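Local atomic coordinates of 5-formaminoimidazole-4-carboxamide-1-(Beta)-D-ribofuranosyl 5'-monophosphate synthetase (Thermococcus kodakarensis, PDB entry 2PBZ), a protein that binds ATP and probably uses it to form a carbon-nitrogen bond during the synthesis of the purine nucleotide IMP. Residues R28-P33 with M54-N59; K83-G88 with D305-V310; N89-K94 with E242-I247; S178-R183 with R299-E304. All blocks are in the same frame, centred on the assembly; numbering follows the deposited sequence.

Of the four interactions, only 2 and 3 join the N-terminal, Rossmann-like part to the later, ATP-grasp part, while 1 and 4 lie inside one part each. In interaction 1 a strand of the small parallel sheet meets a loop, and it touches interaction 2, about 19 Å away between centres, at N59 and A84. Loop 83-94 meets the C-terminal tail in interaction 2 and the loop after helix 224-241 in interaction 3; their centres are about 12 Å apart, and they touch in part through I247. Interaction 4, about 11 Å between centres from interaction 2, sets a hairpin on helix 290-302. Along the chain 3 and 4 alternate inside the loop closed by 2.

Interaction 1: R28-P33 with M54-N59; sequences RLYVSP and MTSILN
Y30, on strand 27-31 of the parallel three-stranded sheet, packs a largely buried side chain against the irregular segment that follows strand 47-50, where M54, S56 and N59 receive it. The ring does most of the touching. On one side its CE2 comes 3.8 Å from CB of S56, which lies in the plane of the ring at its edge. Further out the phenol reaches N59, whose amide plane is turned 63° from the ring. CG of Y30 is anti to its carbonyl carbon (chi1 -74°), which lets the ring leave the strand toward the loop. M54, a selenomethionine, bends at chi2, and its selenium lies 3.9 Å from O of Y30; its methyl sits too close in the model for its exact place to be trusted. R28, two residues earlier on the same strand, slides past N59 in the opposite direction. Its guanidinium is anchored elsewhere, through salt bridges from NE to D47 and from NH1 to D61, which would offset its charge. A loop closing over the side chains of a central parallel strand, as here, is consistent with the Rossmann-like architecture assigned to this N-terminal region.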
# COMPACT_ATOMS: atom_id res chain seq x y z
N ARG A 28 1.87 -24.18 16.18
CA ARG A 28 1.23 -25.39 15.67
C ARG A 28 0.16 -25.04 14.64
O ARG A 28 -0.78 -24.31 14.93
CB ARG A 28 0.56 -26.20 16.77
CG ARG A 28 -0.35 -27.29 16.23
CD ARG A 28 -1.03 -28.05 17.34
NE ARG A 28 -0.07 -28.71 18.21
CZ ARG A 28 -0.31 -29.03 19.48
NH1 ARG A 28 -1.49 -28.73 20.01
NH2 ARG A 28 0.62 -29.62 20.21
N LEU A 29 0.30 -25.60 13.44
CA LEU A 29 -0.64 -25.33 12.37
C LEU A 29 -1.36 -26.58 11.89
O LEU A 29 -0.72 -27.59 11.64
CB LEU A 29 0.09 -24.69 11.19
CG LEU A 29 -0.76 -24.28 9.99
CD1 LEU A 29 -1.62 -23.10 10.38
CD2 LEU A 29 0.12 -23.94 8.81
N TYR A 30 -2.68 -26.51 11.78
CA TYR A 30 -3.48 -27.62 11.28
C TYR A 30 -3.70 -27.30 9.81
O TYR A 30 -4.29 -26.27 9.49
CB TYR A 30 -4.84 -27.68 11.97
CG TYR A 30 -4.83 -28.18 13.39
CD1 TYR A 30 -4.12 -27.52 14.38
CD2 TYR A 30 -5.58 -29.29 13.74
CE1 TYR A 30 -4.16 -27.96 15.70
CE2 TYR A 30 -5.62 -29.75 15.06
CZ TYR A 30 -4.91 -29.07 16.04
OH TYR A 30 -5.00 -29.47 17.34
N VAL A 31 -3.24 -28.16 8.92
CA VAL A 31 -3.35 -27.92 7.49
C VAL A 31 -3.75 -29.19 6.74
O VAL A 31 -3.53 -30.30 7.21
CB VAL A 31 -1.99 -27.41 6.93
CG1 VAL A 31 -0.96 -28.53 6.99
CG2 VAL A 31 -2.14 -26.92 5.50
N SER A 32 -4.35 -29.02 5.56
CA SER A 32 -4.76 -30.17 4.76
C SER A 32 -3.61 -30.64 3.88
O SER A 32 -2.63 -29.92 3.66
CB SER A 32 -5.96 -29.82 3.89
OG SER A 32 -5.65 -28.82 2.94
N PRO A 33 -3.71 -31.87 3.36
CA PRO A 33 -2.64 -32.38 2.51
C PRO A 33 -2.35 -31.52 1.28
O PRO A 33 -1.19 -31.30 0.94
CB PRO A 33 -3.11 -33.79 2.16
CG PRO A 33 -4.61 -33.66 2.23
CD PRO A 33 -4.81 -32.84 3.47
N MSE A 54 -10.57 -30.27 9.61
CA MSE A 54 -10.01 -29.47 10.71
C MSE A 54 -10.78 -29.66 12.01
O MSE A 54 -10.47 -29.04 13.03
CB MSE A 54 -10.03 -27.98 10.36
CG MSE A 54 -9.54 -27.63 8.98
SE MSE A 54 -7.65 -27.98 8.69
CE MSE A 54 -6.91 -26.60 9.82
N THR A 55 -11.78 -30.53 11.97
CA THR A 55 -12.62 -30.78 13.13
C THR A 55 -11.88 -31.29 14.36
O THR A 55 -12.51 -31.60 15.37
CB THR A 55 -13.73 -31.77 12.75
OG1 THR A 55 -13.15 -33.03 12.40
CG2 THR A 55 -14.51 -31.26 11.54
N SER A 56 -10.56 -31.37 14.31
CA SER A 56 -9.79 -31.85 15.45
C SER A 56 -9.62 -30.77 16.52
O SER A 56 -8.58 -30.67 17.14
CB SER A 56 -8.41 -32.32 14.98
OG SER A 56 -8.49 -32.84 13.67
N ILE A 57 -10.67 -29.97 16.72
CA ILE A 57 -10.66 -28.89 17.72
C ILE A 57 -10.71 -29.35 19.19
O ILE A 57 -11.51 -28.85 20.00
CB ILE A 57 -11.84 -27.92 17.52
CG1 ILE A 57 -13.17 -28.69 17.43
CG2 ILE A 57 -11.57 -27.06 16.28
CD1 ILE A 57 -14.39 -27.78 17.39
N LEU A 58 -9.85 -30.31 19.51
CA LEU A 58 -9.72 -30.82 20.85
C LEU A 58 -8.32 -30.38 21.24
O LEU A 58 -7.78 -30.76 22.27
CB LEU A 58 -9.82 -32.35 20.86
CG LEU A 58 -11.14 -32.88 20.31
CD1 LEU A 58 -10.98 -34.33 19.91
CD2 LEU A 58 -12.25 -32.72 21.35
N ASN A 59 -7.73 -29.55 20.38
CA ASN A 59 -6.39 -29.03 20.59
C ASN A 59 -6.22 -28.59 22.03
O ASN A 59 -6.70 -27.54 22.42
CB ASN A 59 -6.12 -27.86 19.65
CG ASN A 59 -4.71 -27.31 19.81
OD1 ASN A 59 -4.47 -26.45 20.65
ND2 ASN A 59 -3.78 -27.82 19.01

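Interaction 2: K83-G88 with D305-V310; sequences KARFFG and DRLEEV
G88 and V310 bring their backbones within 4.9 Å, CA to CA, and a single hydrogen bond spans the gap, from G88 N to V310 O at 2.6 Å with an N-H...O angle of 150°. Neither segment is regular helix or strand, so this is an isolated tie and not a sheet register. The donor stands 27° out of the carbonyl plane of V310. The same oxygen also lies over one face of the F87 ring, 3.9 Å above its plane and displaced toward the rim where CD1 and CE1 sit. CG of F87 is anti to the backbone N (chi1 -176°), which starts the ring toward the C-terminal segment, and CE1 then comes 4.2 Å from CB of V310. In the fold, the contact joins the loop after helix 76-80 of the Rossmann-like N-terminal part to the tail that follows helix 290-302 of the ATP-grasp part, 217 residues further along the chain. That helix gives F87 further apolar neighbours, I294 and L298, and L298 also touches L307. The backbones of R85 and F86 bond to T312, so the tail is held beyond V310 as well. Toward the surface the guanidinium of R85 approaches L307 obliquely, with NH2 4.4 Å from CD1 of the leucine. The carboxylate of E308 is near R85 without touching it: OE2 stands 6.3 Å from NH2, where any attraction would be weak and long-ranged.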
# COMPACT_ATOMS: atom_id res chain seq x y z
N LYS A 83 -13.72 -28.07 23.12
CA LYS A 83 -12.91 -28.35 24.29
C LYS A 83 -11.65 -27.49 24.37
O LYS A 83 -11.20 -27.15 25.47
CB LYS A 83 -12.52 -29.84 24.28
CG LYS A 83 -12.44 -30.47 25.65
CD LYS A 83 -11.66 -31.78 25.62
CE LYS A 83 -10.18 -31.52 25.38
NZ LYS A 83 -9.37 -32.76 25.48
N ALA A 84 -11.10 -27.15 23.21
CA ALA A 84 -9.87 -26.36 23.13
C ALA A 84 -9.94 -25.02 23.88
O ALA A 84 -11.01 -24.47 24.11
CB ALA A 84 -9.51 -26.13 21.66
N ARG A 85 -8.77 -24.50 24.23
CA ARG A 85 -8.65 -23.25 24.98
C ARG A 85 -9.21 -21.95 24.37
O ARG A 85 -9.90 -21.23 25.08
CB ARG A 85 -7.20 -23.06 25.38
CG ARG A 85 -7.03 -22.34 26.70
CD ARG A 85 -5.99 -23.05 27.56
NE ARG A 85 -5.98 -22.48 28.90
CZ ARG A 85 -7.06 -22.39 29.67
NH1 ARG A 85 -8.23 -22.85 29.23
NH2 ARG A 85 -6.97 -21.87 30.89
N PHE A 86 -8.90 -21.63 23.11
CA PHE A 86 -9.41 -20.42 22.38
C PHE A 86 -9.11 -19.00 22.86
O PHE A 86 -9.46 -18.62 23.97
CB PHE A 86 -10.92 -20.49 22.19
CG PHE A 86 -11.35 -21.26 20.97
CD1 PHE A 86 -11.16 -22.63 20.89
CD2 PHE A 86 -11.95 -20.60 19.90
CE1 PHE A 86 -11.57 -23.35 19.75
CE2 PHE A 86 -12.37 -21.30 18.78
CZ PHE A 86 -12.18 -22.67 18.69
N PHE A 87 -8.53 -18.20 21.97
CA PHE A 87 -8.21 -16.81 22.29
C PHE A 87 -9.41 -15.85 22.18
O PHE A 87 -10.20 -15.96 21.26
CB PHE A 87 -7.10 -16.29 21.38
CG PHE A 87 -6.65 -14.90 21.71
CD1 PHE A 87 -5.72 -14.69 22.73
CD2 PHE A 87 -7.21 -13.79 21.07
CE1 PHE A 87 -5.36 -13.39 23.11
CE2 PHE A 87 -6.86 -12.50 21.45
CZ PHE A 87 -5.93 -12.29 22.47
N GLY A 88 -9.51 -14.91 23.13
CA GLY A 88 -10.56 -13.89 23.14
C GLY A 88 -12.03 -14.28 22.96
O GLY A 88 -12.49 -14.50 21.84
N ASP A 305 -0.15 -13.69 35.23
CA ASP A 305 -1.09 -14.68 35.72
C ASP A 305 -2.53 -14.34 35.34
O ASP A 305 -3.47 -14.95 35.84
CB ASP A 305 -0.97 -14.81 37.25
CG ASP A 305 -1.50 -16.14 37.77
OD1 ASP A 305 -1.58 -16.30 39.01
OD2 ASP A 305 -1.83 -17.02 36.96
N ARG A 306 -2.71 -13.35 34.46
CA ARG A 306 -4.05 -12.99 34.01
C ARG A 306 -4.40 -14.22 33.18
O ARG A 306 -4.74 -15.27 33.72
CB ARG A 306 -4.03 -11.75 33.12
CG ARG A 306 -4.86 -10.58 33.63
CD ARG A 306 -4.10 -9.74 34.66
NE ARG A 306 -3.80 -8.39 34.18
CZ ARG A 306 -4.70 -7.51 33.75
NH1 ARG A 306 -6.00 -7.82 33.75
NH2 ARG A 306 -4.31 -6.31 33.33
N LEU A 307 -4.28 -14.10 31.86
CA LEU A 307 -4.53 -15.22 30.95
C LEU A 307 -5.92 -15.85 31.04
O LEU A 307 -6.28 -16.70 30.21
CB LEU A 307 -3.45 -16.30 31.15
CG LEU A 307 -3.22 -17.35 30.05
CD1 LEU A 307 -4.10 -18.56 30.27
CD2 LEU A 307 -3.46 -16.74 28.66
N GLU A 308 -6.71 -15.46 32.03
CA GLU A 308 -8.05 -16.03 32.12
C GLU A 308 -8.95 -14.99 31.49
O GLU A 308 -9.98 -15.31 30.90
CB GLU A 308 -8.47 -16.26 33.57
CG GLU A 308 -9.69 -17.18 33.72
CD GLU A 308 -10.90 -16.72 32.90
OE1 GLU A 308 -11.52 -15.68 33.26
OE2 GLU A 308 -11.23 -17.40 31.89
N GLU A 309 -8.52 -13.74 31.62
CA GLU A 309 -9.26 -12.60 31.09
C GLU A 309 -9.24 -12.52 29.56
O GLU A 309 -10.03 -11.77 28.98
CB GLU A 309 -8.68 -11.30 31.66
CG GLU A 309 -8.61 -11.23 33.18
CD GLU A 309 -8.11 -9.87 33.66
OE1 GLU A 309 -7.35 -9.84 34.65
OE2 GLU A 309 -8.47 -8.84 33.05
N VAL A 310 -8.34 -13.27 28.91
CA VAL A 310 -8.25 -13.23 27.46
C VAL A 310 -8.56 -14.53 26.73
O VAL A 310 -8.43 -14.58 25.51
CB VAL A 310 -6.85 -12.74 26.96
CG1 VAL A 310 -6.50 -11.39 27.57
CG2 VAL A 310 -5.79 -13.78 27.29

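Interaction 3: N89-K94 with E242-I247; sequences NRRFLK and EPPGVI
An Asx turn at N89 lies in the loop between helices 76-80 and 99-109 of the Rossmann-like part, and its amide side chain presses on P244 and G245, in the loop between helix 224-241 and strand 249-255 of the ATP-grasp part. OD1 of N89 is gripped by the backbone that follows: R91 N donates at 2.7 Å, R90 N at 2.6 Å, and F92 N adds a weak bond. Fixed in this way, the amide turns ND2 to the other segment, where it meets CG of P244 at 3.0 Å, the two side chains crossing at about a right angle. R91 also meets the proline ring, its NH2 3.3 Å from CD of P244, with the carbon near the guanidinium plane. Deeper in, F92 and V246 form a CH-pi contact. CG of F92 is anti to the backbone N (chi1 177°), and the methyl CG2 of V246 stands 3.8 Å from the ring centroid, 23° off its normal. F234 and M238 of helix 224-241 touch both of these side chains. At the more polar end, E242 crosses over CB of R91 to reach K94. The salt bridge from K94 NZ to E242 OE1 is long, and the hydrogen bond in it weak; that oxygen also accepts from NE1 of W95, probably its stronger partner. The ammonium group has a closer anchor within its own segment, where K94 NZ donates to R91 O at 2.6 Å.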
# COMPACT_ATOMS: atom_id res chain seq x y z
N ASN A 89 -12.77 -14.30 24.05
CA ASN A 89 -14.18 -14.67 24.04
C ASN A 89 -14.30 -15.89 23.14
O ASN A 89 -13.37 -16.70 23.10
CB ASN A 89 -15.07 -13.55 23.52
CG ASN A 89 -16.52 -13.68 24.03
OD1 ASN A 89 -17.15 -14.73 23.89
ND2 ASN A 89 -17.04 -12.61 24.61
N ARG A 90 -15.42 -16.03 22.44
CA ARG A 90 -15.62 -17.19 21.58
C ARG A 90 -17.09 -17.25 21.27
O ARG A 90 -17.51 -17.81 20.26
CB ARG A 90 -15.21 -18.49 22.30
CG ARG A 90 -15.25 -19.71 21.39
CD ARG A 90 -14.57 -20.93 22.01
NE ARG A 90 -15.45 -21.79 22.79
CZ ARG A 90 -15.01 -22.67 23.69
NH1 ARG A 90 -13.70 -22.76 23.91
NH2 ARG A 90 -15.87 -23.43 24.38
N ARG A 91 -17.89 -16.66 22.16
CA ARG A 91 -19.32 -16.62 21.94
C ARG A 91 -19.58 -15.46 21.00
O ARG A 91 -20.64 -15.40 20.36
CB ARG A 91 -20.05 -16.44 23.27
CG ARG A 91 -20.45 -17.77 23.94
CD ARG A 91 -19.54 -18.12 25.10
NE ARG A 91 -19.45 -17.02 26.04
CZ ARG A 91 -18.52 -16.92 26.98
NH1 ARG A 91 -17.60 -17.88 27.11
NH2 ARG A 91 -18.48 -15.85 27.76
N PHE A 92 -18.60 -14.57 20.90
CA PHE A 92 -18.66 -13.40 20.04
C PHE A 92 -18.57 -13.75 18.56
O PHE A 92 -19.25 -13.17 17.73
CB PHE A 92 -17.52 -12.45 20.44
CG PHE A 92 -17.41 -11.22 19.58
CD1 PHE A 92 -18.54 -10.48 19.22
CD2 PHE A 92 -16.16 -10.75 19.18
CE1 PHE A 92 -18.42 -9.29 18.48
CE2 PHE A 92 -16.03 -9.56 18.45
CZ PHE A 92 -17.16 -8.83 18.10
N LEU A 93 -17.73 -14.73 18.24
CA LEU A 93 -17.54 -15.15 16.87
C LEU A 93 -18.80 -15.29 16.02
O LEU A 93 -18.75 -15.12 14.81
CB LEU A 93 -16.78 -16.48 16.85
CG LEU A 93 -15.42 -16.48 17.56
CD1 LEU A 93 -14.99 -17.91 17.83
CD2 LEU A 93 -14.40 -15.73 16.72
N LYS A 94 -19.94 -15.59 16.65
CA LYS A 94 -21.18 -15.78 15.89
C LYS A 94 -21.90 -14.48 15.53
O LYS A 94 -22.76 -14.46 14.66
CB LYS A 94 -22.14 -16.69 16.66
CG LYS A 94 -22.52 -16.15 18.03
CD LYS A 94 -23.68 -16.93 18.65
CE LYS A 94 -24.05 -16.37 20.01
NZ LYS A 94 -22.95 -16.52 21.01
N GLU A 242 -23.23 -9.61 25.04
CA GLU A 242 -22.56 -10.90 25.10
C GLU A 242 -21.55 -10.86 26.23
O GLU A 242 -20.34 -10.72 26.00
CB GLU A 242 -21.88 -11.23 23.76
CG GLU A 242 -21.46 -12.67 23.63
CD GLU A 242 -22.62 -13.66 23.71
OE1 GLU A 242 -23.44 -13.72 22.76
OE2 GLU A 242 -22.70 -14.40 24.71
N PRO A 243 -22.03 -11.05 27.47
CA PRO A 243 -21.28 -11.04 28.73
C PRO A 243 -19.87 -10.43 28.72
O PRO A 243 -19.76 -9.23 28.98
CB PRO A 243 -21.36 -12.50 29.15
CG PRO A 243 -22.84 -12.75 28.92
CD PRO A 243 -23.20 -11.94 27.63
N PRO A 244 -18.80 -11.20 28.42
CA PRO A 244 -17.54 -10.45 28.47
C PRO A 244 -17.38 -9.46 27.30
O PRO A 244 -16.78 -8.39 27.45
CB PRO A 244 -16.50 -11.54 28.51
CG PRO A 244 -17.12 -12.61 27.65
CD PRO A 244 -18.58 -12.61 28.05
N GLY A 245 -17.91 -9.83 26.13
CA GLY A 245 -17.89 -8.97 24.94
C GLY A 245 -16.65 -8.33 24.31
O GLY A 245 -16.18 -7.27 24.74
N VAL A 246 -16.15 -8.96 23.25
CA VAL A 246 -14.99 -8.47 22.49
C VAL A 246 -13.71 -8.42 23.29
O VAL A 246 -13.47 -7.45 24.02
CB VAL A 246 -15.24 -7.06 21.93
CG1 VAL A 246 -14.03 -6.59 21.14
CG2 VAL A 246 -16.47 -7.05 21.06
N ILE A 247 -12.88 -9.44 23.13
CA ILE A 247 -11.63 -9.47 23.86
C ILE A 247 -10.40 -9.16 23.02
O ILE A 247 -9.49 -8.50 23.48
CB ILE A 247 -11.44 -10.81 24.59
CG1 ILE A 247 -12.37 -10.85 25.80
CG2 ILE A 247 -10.00 -10.98 25.03
CD1 ILE A 247 -12.26 -12.12 26.60

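Interaction 4: S178-R183 with R299-E304; sequences SPILER and RLAEEE
I180, at the tip of the beta-hairpin that joins strands 170-178 and 183-194, points its CB at L300 and A301 on the last turn of helix 290-302, and its branches can be followed outward one by one. The first branch, CG2, is anti to the backbone N and runs toward the helix: it touches CB of L300 at 3.8 Å and, at the same distance, OE1 of E304. The other branch goes through CG1, which is anti to the carbonyl carbon (chi1 -54°), and then bends at chi2 (-57°), so that CD1 lands 3.8 Å from CB of A301. One isoleucine therefore spreads over three residues, with its two methyls on different neighbours. R306, just beyond the helix, adds to the cover of I180. The hairpin presents the side chain through a four-residue loop closed by S178 and R183, whose backbones bond in both directions, and E182 and R183 both face S178 as a G1 beta bulge. At the margin of the contact L181 crosses L300 at about a right angle. W284 also touches L181. The packing is apolar apart from the carboxylate of E304, whose chain, extended beyond CG, brings OE1 to CG2 of I180. Beside the isoleucine, the leucines meet through methyls, CD2 of L181 lying 4.2 Å from CD1 of L300.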
# COMPACT_ATOMS: atom_id res chain seq x y z
N SER A 178 -8.06 -4.45 24.49
CA SER A 178 -7.26 -5.33 25.32
C SER A 178 -7.63 -5.25 26.78
O SER A 178 -7.66 -4.17 27.36
CB SER A 178 -5.79 -5.00 25.17
OG SER A 178 -5.48 -3.80 25.84
N PRO A 179 -7.95 -6.40 27.40
CA PRO A 179 -8.30 -6.41 28.82
C PRO A 179 -7.05 -6.15 29.63
O PRO A 179 -7.04 -5.36 30.56
CB PRO A 179 -8.86 -7.80 29.03
CG PRO A 179 -9.51 -8.10 27.72
CD PRO A 179 -8.46 -7.61 26.73
N ILE A 180 -5.96 -6.80 29.25
CA ILE A 180 -4.70 -6.62 29.96
C ILE A 180 -4.30 -5.17 30.10
O ILE A 180 -3.63 -4.80 31.07
CB ILE A 180 -3.55 -7.34 29.27
CG1 ILE A 180 -3.91 -8.81 29.07
CG2 ILE A 180 -2.30 -7.23 30.11
CD1 ILE A 180 -4.27 -9.52 30.36
N LEU A 181 -4.69 -4.34 29.13
CA LEU A 181 -4.35 -2.91 29.14
C LEU A 181 -5.59 -2.04 29.31
O LEU A 181 -5.51 -0.83 29.53
CB LEU A 181 -3.61 -2.53 27.86
CG LEU A 181 -2.36 -3.34 27.51
CD1 LEU A 181 -1.76 -2.87 26.20
CD2 LEU A 181 -1.35 -3.21 28.62
N GLU A 182 -6.75 -2.67 29.21
CA GLU A 182 -8.02 -1.98 29.37
C GLU A 182 -8.13 -0.78 28.45
O GLU A 182 -8.49 0.32 28.89
CB GLU A 182 -8.21 -1.53 30.82
CG GLU A 182 -8.18 -2.67 31.84
CD GLU A 182 -8.71 -2.26 33.21
OE1 GLU A 182 -9.94 -2.00 33.33
OE2 GLU A 182 -7.89 -2.20 34.17
N ARG A 183 -7.81 -0.98 27.17
CA ARG A 183 -7.90 0.10 26.20
C ARG A 183 -8.27 -0.42 24.83
O ARG A 183 -8.03 -1.58 24.51
CB ARG A 183 -6.59 0.88 26.12
CG ARG A 183 -5.47 0.15 25.43
CD ARG A 183 -4.20 0.99 25.33
NE ARG A 183 -3.09 0.19 24.81
CZ ARG A 183 -1.82 0.59 24.78
NH1 ARG A 183 -1.48 1.78 25.24
NH2 ARG A 183 -0.89 -0.22 24.28
N ARG A 299 1.19 -13.04 25.76
CA ARG A 299 2.41 -13.00 26.56
C ARG A 299 2.26 -12.08 27.78
O ARG A 299 2.79 -12.37 28.85
CB ARG A 299 3.58 -12.51 25.72
CG ARG A 299 4.93 -12.84 26.33
CD ARG A 299 6.00 -11.99 25.72
NE ARG A 299 5.69 -10.58 25.93
CZ ARG A 299 6.51 -9.70 26.50
NH1 ARG A 299 7.72 -10.07 26.91
NH2 ARG A 299 6.11 -8.44 26.68
N LEU A 300 1.55 -10.97 27.61
CA LEU A 300 1.35 -10.05 28.71
C LEU A 300 0.52 -10.72 29.79
O LEU A 300 0.79 -10.56 30.97
CB LEU A 300 0.64 -8.79 28.24
CG LEU A 300 1.49 -7.80 27.47
CD1 LEU A 300 0.66 -6.58 27.14
CD2 LEU A 300 2.71 -7.41 28.30
N ALA A 301 -0.49 -11.47 29.37
CA ALA A 301 -1.33 -12.17 30.32
C ALA A 301 -0.52 -13.23 31.08
O ALA A 301 -0.67 -13.38 32.29
CB ALA A 301 -2.50 -12.81 29.58
N GLU A 302 0.34 -13.94 30.37
CA GLU A 302 1.18 -14.97 30.97
C GLU A 302 2.01 -14.40 32.11
O GLU A 302 1.97 -14.90 33.24
CB GLU A 302 2.15 -15.53 29.94
CG GLU A 302 1.49 -16.20 28.78
CD GLU A 302 0.89 -17.53 29.16
OE1 GLU A 302 0.10 -17.57 30.15
OE2 GLU A 302 1.22 -18.53 28.48
N GLU A 303 2.75 -13.35 31.79
CA GLU A 303 3.63 -12.73 32.74
C GLU A 303 2.90 -12.10 33.92
O GLU A 303 3.55 -11.65 34.87
CB GLU A 303 4.47 -11.67 32.03
CG GLU A 303 5.09 -12.17 30.75
CD GLU A 303 5.73 -11.07 29.93
OE1 GLU A 303 5.05 -10.05 29.65
OE2 GLU A 303 6.92 -11.24 29.56
N GLU A 304 1.57 -12.09 33.89
CA GLU A 304 0.81 -11.49 34.98
C GLU A 304 -0.27 -12.41 35.55
O GLU A 304 -1.18 -11.99 36.27
CB GLU A 304 0.20 -10.17 34.50
CG GLU A 304 1.25 -9.18 34.04
CD GLU A 304 0.73 -8.18 33.02
OE1 GLU A 304 -0.27 -7.48 33.32
OE2 GLU A 304 1.32 -8.10 31.91